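Uncharacterized protein PA2218 (Pseudomonas aeruginosa, PDB 2HDW) is uncharacterised but adopts the alpha/beta hydrolase fold and probably acts as a hydrolase on a substrate not yet known. Local coordinates at residues T202-M206 with T207-S211. Residues are numbered along the deposited sequence; the frame is centred on the assembly and turned at random.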
# COMPACT_ATOMS: atom_id res chain seq x y z
N THR A 202 -2.98 -9.82 0.41
CA THR A 202 -3.95 -9.72 -0.69
C THR A 202 -3.46 -8.71 -1.74
O THR A 202 -4.19 -7.79 -2.14
CB THR A 202 -5.37 -9.35 -0.12
OG1 THR A 202 -6.35 -9.55 -1.14
CG2 THR A 202 -5.42 -7.89 0.36
N MET A 203 -2.24 -8.92 -2.20
CA MET A 203 -1.58 -8.03 -3.15
C MET A 203 -2.08 -7.99 -4.59
O MET A 203 -2.76 -8.90 -5.08
CB MET A 203 -0.06 -8.34 -3.20
CG MET A 203 0.33 -9.57 -4.05
SD MET A 203 2.14 -9.80 -4.35
CE MET A 203 2.42 -8.75 -5.77
N TYR A 204 -1.70 -6.89 -5.25
CA TYR A 204 -1.97 -6.62 -6.66
C TYR A 204 -0.59 -6.18 -7.15
O TYR A 204 0.22 -5.68 -6.36
CB TYR A 204 -2.87 -5.40 -6.84
CG TYR A 204 -4.35 -5.62 -7.07
CD1 TYR A 204 -5.15 -6.20 -6.09
CD2 TYR A 204 -4.97 -5.10 -8.21
CE1 TYR A 204 -6.54 -6.24 -6.23
CE2 TYR A 204 -6.36 -5.15 -8.36
CZ TYR A 204 -7.14 -5.71 -7.37
OH TYR A 204 -8.51 -5.69 -7.47
N ASP A 205 -0.31 -6.37 -8.43
CA ASP A 205 0.91 -5.85 -9.02
C ASP A 205 0.22 -4.77 -9.87
O ASP A 205 -0.36 -5.09 -10.90
CB ASP A 205 1.59 -6.88 -9.93
CG ASP A 205 2.67 -6.26 -10.82
OD1 ASP A 205 2.58 -5.04 -11.08
OD2 ASP A 205 3.58 -6.97 -11.27
N MET A 206 0.24 -3.52 -9.42
CA MET A 206 -0.45 -2.47 -10.16
C MET A 206 -0.01 -2.25 -11.61
O MET A 206 -0.82 -1.80 -12.43
CB MET A 206 -0.41 -1.14 -9.39
CG MET A 206 -1.19 -1.14 -8.05
SD MET A 206 -2.93 -1.77 -8.11
CE MET A 206 -3.61 -0.62 -9.32
N THR A 207 1.25 -2.55 -11.96
CA THR A 207 1.68 -2.35 -13.34
C THR A 207 1.04 -3.43 -14.21
O THR A 207 0.65 -3.19 -15.35
CB THR A 207 3.23 -2.38 -13.51
OG1 THR A 207 3.74 -3.69 -13.18
CG2 THR A 207 3.88 -1.33 -12.62
N ARG A 208 0.92 -4.64 -13.65
CA ARG A 208 0.31 -5.73 -14.39
C ARG A 208 -1.18 -5.49 -14.60
O ARG A 208 -1.69 -5.65 -15.71
CB ARG A 208 0.50 -7.06 -13.65
CG ARG A 208 -0.20 -8.24 -14.30
CD ARG A 208 -0.08 -9.50 -13.45
NE ARG A 208 1.25 -10.10 -13.53
CZ ARG A 208 1.64 -10.90 -14.53
NH1 ARG A 208 0.81 -11.19 -15.52
NH2 ARG A 208 2.88 -11.38 -14.53
N VAL A 209 -1.89 -5.08 -13.55
CA VAL A 209 -3.33 -4.86 -13.69
C VAL A 209 -3.67 -3.72 -14.63
O VAL A 209 -4.65 -3.79 -15.37
CB VAL A 209 -4.01 -4.64 -12.31
CG1 VAL A 209 -3.69 -3.26 -11.76
CG2 VAL A 209 -5.51 -4.81 -12.46
N MET A 210 -2.87 -2.65 -14.63
CA MET A 210 -3.15 -1.54 -15.52
C MET A 210 -2.73 -1.83 -16.96
O MET A 210 -3.30 -1.27 -17.91
CB MET A 210 -2.46 -0.26 -15.02
CG MET A 210 -3.26 0.42 -13.91
SD MET A 210 -2.85 2.13 -13.63
CE MET A 210 -2.17 2.02 -12.02
N SER A 211 -1.75 -2.71 -17.13
CA SER A 211 -1.27 -3.07 -18.45
C SER A 211 -2.08 -4.19 -19.10
O SER A 211 -2.38 -4.13 -20.30
CB SER A 211 0.20 -3.47 -18.39
OG SER A 211 1.00 -2.38 -17.96
O HOH W 1 5.35 -6.49 -13.28
O HOH W 2 3.35 -9.60 -11.53
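The carboxylate of D205 lies across the first turn of helix 206-212 and overlaps the side chains of T207 and R208. A chi1 of 166° swings this carboxylate away from its own backbone N and brings OD1 to the first amides of the helix, which lack a preceding turn to bond to, as an N-cap residue does. OD1 accepts a well-aligned bond from R208 N (3.1 Å, N-H...O angle 161°), which comes from above the carboxylate plane, and a weak, bent one from T207 N. The third donor is the T207 hydroxyl, whose OG1 meets OD1 at 2.8 Å on the syn side and close to the plane. The other oxygen, OD2, accepts a hydrogen bond from each of two waters. One of them also donates to T207 OG1, while the other accepts from R208 NE at the edge of the guanidinium plane. R208 and D205 are therefore joined through water, NE and OD2 standing 4.5 Å apart, too far for a salt bridge.

Behind the cap, backbone bonds from V209 N to D205 O and from M210 N to M206 O carry the helix onward. An apolar cluster forms beside them: M206 curls back through its last two torsions and brings its CE to 3.6 Å from V209 CG1 and to 4.0 Å from M210 CE. V209 CG2 approaches the ring of Y204 obliquely, 4.2 Å from CE2. The hydroxyl of that tyrosine is hydrogen-bonded to Y214, Y263 and H318, and its ring stacks with F322. This is the turn by which the chain leaves strand 197-201 of the alpha/beta hydrolase sheet for a helix. Two bridging waters and three protein donors thus fix the rotation of the D205 carboxylate, whose negative charge probably interacts favourably with the helix dipole.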